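Local structure of origin of replication complex subunit 1B (Arabidopsis thaliana, 5HH7) at residues 28-33 against 189-194. The protein reads the histone H3 tail through its PHD finger and BAH domain, within an origin recognition complex subunit serving DNA replication and transcription. Residues are numbered along the deposited sequence; the frame is centred on the assembly and turned at random.
Sequences IGDDVY and LRHCSV
Over one face of the Tyr33 ring lies Cys192, its CB 3.7 Å from Tyr33 CE2 in a CH-pi contact, while Tyr33 CE2 in turn sits above a face of the Arg190 guanidinium, near its rim. The imidazole of His191 receives Val32 CG1 on one face and Asp30 at its edge. There His191 NE2 donates to Asp30 OD2 (2.9 Å), reaching it from above the carboxylate, whose plane stands 76° to the ring; the same oxygen also accepts from the backbone of Glu27. Backbone bonds join the antiparallel strands, from Tyr33 N to Arg190 O and from Leu189 N to Tyr33 O (both 2.9 Å). Cys192 N donates to Asp31 O (3.1 Å), and a water accepts from Asp31 N and donates to Cys192 O. With Asp31 CG anti to the carbonyl carbon (chi1 -61°), Val194 CB lies 3.3 Å from Asp31 OD2. The strand pair belongs to the curled sheet of the BAH domain. Asp31 OD1 forms a salt bridge with Arg135 and a hydrogen bond with Tyr155. Arg190 pairs with Asp47 and Asp209, carboxylates that would offset a nearby basic side chain of the bound peptide; Asp30 would likewise be expected to stabilise any positive charge on His191, whose NE2 carries the proton in their bond.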
ATOM      1  N   ILE A  28      -6.014  16.801   0.503  1.00 33.57           N
ATOM      2  CA  ILE A  28      -5.910  16.457   1.917  1.00 35.28           C
ATOM      3  C   ILE A  28      -6.680  15.170   2.185  1.00 36.67           C
ATOM      4  O   ILE A  28      -7.837  15.037   1.790  1.00 35.12           O
ATOM      5  CB  ILE A  28      -6.470  17.576   2.817  1.00 36.84           C
ATOM      6  CG1 ILE A  28      -5.629  18.846   2.681  1.00 41.42           C
ATOM      7  CG2 ILE A  28      -6.514  17.123   4.269  1.00 41.78           C
ATOM      8  CD1 ILE A  28      -6.181  20.033   3.453  1.00 43.73           C
ATOM      9  N   GLY A  29      -6.023  14.216   2.836  1.00 34.57           N
ATOM     10  CA  GLY A  29      -6.650  12.945   3.143  1.00 35.63           C
ATOM     11  C   GLY A  29      -6.241  11.840   2.189  1.00 30.81           C
ATOM     12  O   GLY A  29      -6.504  10.666   2.446  1.00 31.20           O
ATOM     13  N   ASP A  30      -5.604  12.214   1.082  1.00 28.09           N
ATOM     14  CA  ASP A  30      -5.073  11.229   0.145  1.00 29.18           C
ATOM     15  C   ASP A  30      -3.968  10.409   0.801  1.00 27.12           C
ATOM     16  O   ASP A  30      -3.277  10.890   1.692  1.00 29.09           O
ATOM     17  CB  ASP A  30      -4.507  11.903  -1.110  1.00 27.33           C
ATOM     18  CG  ASP A  30      -5.585  12.333  -2.088  1.00 32.97           C
ATOM     19  OD1 ASP A  30      -6.778  12.068  -1.829  1.00 30.53           O
ATOM     20  OD2 ASP A  30      -5.228  12.925  -3.131  1.00 31.56           O
ATOM     21  N   ASP A  31      -3.810   9.171   0.344  1.00 24.73           N
ATOM     22  CA  ASP A  31      -2.708   8.317   0.767  1.00 24.08           C
ATOM     23  C   ASP A  31      -1.728   8.167  -0.396  1.00 25.03           C
ATOM     24  O   ASP A  31      -2.144   7.972  -1.541  1.00 25.04           O
ATOM     25  CB  ASP A  31      -3.242   6.952   1.202  1.00 24.90           C
ATOM     26  CG  ASP A  31      -4.209   7.052   2.370  1.00 32.90           C
ATOM     27  OD1 ASP A  31      -3.826   7.624   3.413  1.00 28.49           O
ATOM     28  OD2 ASP A  31      -5.359   6.577   2.238  1.00 33.80           O
ATOM     29  N   VAL A  32      -0.430   8.265  -0.110  1.00 21.77           N
ATOM     30  CA  VAL A  32       0.590   8.225  -1.155  1.00 19.70           C
ATOM     31  C   VAL A  32       1.826   7.427  -0.750  1.00 22.50           C
ATOM     32  O   VAL A  32       2.170   7.352   0.432  1.00 22.45           O
ATOM     33  CB  VAL A  32       1.061   9.651  -1.546  1.00 22.74           C
ATOM     34  CG1 VAL A  32      -0.010  10.391  -2.343  1.00 25.10           C
ATOM     35  CG2 VAL A  32       1.458  10.443  -0.307  1.00 23.11           C
ATOM     36  N   TYR A  33       2.487   6.832  -1.742  1.00 24.87           N
ATOM     37  CA  TYR A  33       3.824   6.285  -1.555  1.00 22.80           C
ATOM     38  C   TYR A  33       4.809   7.441  -1.583  1.00 26.74           C
ATOM     39  O   TYR A  33       4.659   8.371  -2.384  1.00 24.49           O
ATOM     40  CB  TYR A  33       4.197   5.329  -2.687  1.00 21.49           C
ATOM     41  CG  TYR A  33       3.447   4.016  -2.748  1.00 23.04           C
ATOM     42  CD1 TYR A  33       3.649   3.027  -1.794  1.00 23.67           C
ATOM     43  CD2 TYR A  33       2.578   3.743  -3.797  1.00 23.29           C
ATOM     44  CE1 TYR A  33       2.980   1.811  -1.866  1.00 24.00           C
ATOM     45  CE2 TYR A  33       1.908   2.536  -3.881  1.00 25.02           C
ATOM     46  CZ  TYR A  33       2.115   1.573  -2.916  1.00 23.77           C
ATOM     47  OH  TYR A  33       1.447   0.375  -3.009  1.00 23.87           O
ATOM     48  N   LEU A 189       5.656   9.502  -4.892  1.00 26.22           N
ATOM     49  CA  LEU A 189       5.731   8.596  -6.032  1.00 27.82           C
ATOM     50  C   LEU A 189       4.387   8.541  -6.748  1.00 29.79           C
ATOM     51  O   LEU A 189       4.264   8.998  -7.884  1.00 28.90           O
ATOM     52  CB  LEU A 189       6.171   7.199  -5.588  1.00 26.75           C
ATOM     53  CG  LEU A 189       7.625   7.107  -5.120  1.00 34.85           C
ATOM     54  CD1 LEU A 189       7.936   5.725  -4.560  1.00 38.13           C
ATOM     55  CD2 LEU A 189       8.570   7.452  -6.268  1.00 40.85           C
ATOM     56  N   ARG A 190       3.384   7.985  -6.078  1.00 23.75           N
ATOM     57  CA  ARG A 190       2.018   7.978  -6.598  1.00 27.23           C
ATOM     58  C   ARG A 190       1.047   7.589  -5.494  1.00 27.33           C
ATOM     59  O   ARG A 190       1.466   7.227  -4.394  1.00 23.90           O
ATOM     60  CB  ARG A 190       1.882   7.029  -7.794  1.00 30.18           C
ATOM     61  CG  ARG A 190       2.451   5.636  -7.563  1.00 34.21           C
ATOM     62  CD  ARG A 190       2.364   4.790  -8.836  1.00 40.14           C
ATOM     63  NE  ARG A 190       2.783   3.407  -8.623  1.00 38.71           N
ATOM     64  CZ  ARG A 190       2.001   2.464  -8.105  1.00 37.40           C
ATOM     65  NH1 ARG A 190       0.760   2.757  -7.742  1.00 36.82           N
ATOM     66  NH2 ARG A 190       2.460   1.231  -7.944  1.00 35.25           N
ATOM     67  N   HIS A 191      -0.246   7.672  -5.786  1.00 25.56           N
ATOM     68  CA  HIS A 191      -1.268   7.309  -4.810  1.00 24.83           C
ATOM     69  C   HIS A 191      -1.258   5.820  -4.487  1.00 27.01           C
ATOM     70  O   HIS A 191      -0.937   4.983  -5.331  1.00 24.19           O
ATOM     71  CB  HIS A 191      -2.664   7.684  -5.318  1.00 26.90           C
ATOM     72  CG  HIS A 191      -2.969   9.147  -5.246  1.00 32.20           C
ATOM     73  ND1 HIS A 191      -2.765  10.004  -6.307  1.00 34.08           N
ATOM     74  CD2 HIS A 191      -3.478   9.904  -4.245  1.00 28.02           C
ATOM     75  CE1 HIS A 191      -3.130  11.225  -5.960  1.00 36.68           C
ATOM     76  NE2 HIS A 191      -3.567  11.192  -4.713  1.00 34.77           N
ATOM     77  N   CYS A 192      -1.611   5.498  -3.247  1.00 27.84           N
ATOM     78  CA  CYS A 192      -2.050   4.153  -2.907  1.00 23.69           C
ATOM     79  C   CYS A 192      -3.446   4.295  -2.309  1.00 25.97           C
ATOM     80  O   CYS A 192      -3.940   5.410  -2.148  1.00 25.56           O
ATOM     81  CB  CYS A 192      -1.081   3.457  -1.943  1.00 19.28           C
ATOM     82  SG  CYS A 192      -0.815   4.287  -0.357  1.00 23.27           S
ATOM     83  N   SER A 193      -4.092   3.179  -1.999  1.00 21.32           N
ATOM     84  CA  SER A 193      -5.436   3.245  -1.441  1.00 27.65           C
ATOM     85  C   SER A 193      -5.518   2.510  -0.109  1.00 26.66           C
ATOM     86  O   SER A 193      -5.423   1.284  -0.057  1.00 25.67           O
ATOM     87  CB  SER A 193      -6.463   2.688  -2.426  1.00 38.30           C
ATOM     88  OG  SER A 193      -7.778   3.033  -2.026  1.00 51.81           O
ATOM     89  N   VAL A 194      -5.689   3.268   0.967  1.00 20.76           N
ATOM     90  CA  VAL A 194      -5.737   2.689   2.304  1.00 21.27           C
ATOM     91  C   VAL A 194      -7.180   2.600   2.790  1.00 25.94           C
ATOM     92  O   VAL A 194      -7.880   3.607   2.859  1.00 26.23           O
ATOM     93  CB  VAL A 194      -4.905   3.511   3.296  1.00 22.61           C
ATOM     94  CG1 VAL A 194      -4.979   2.891   4.669  1.00 23.88           C
ATOM     95  CG2 VAL A 194      -3.459   3.592   2.828  1.00 21.88           C
TER
HETATM   96  O   HOH W   1      -5.275   8.010  -1.766  1.00 28.58           O
HETATM   97  O   HOH W   2      -6.724   6.108   0.258  1.00 41.68           O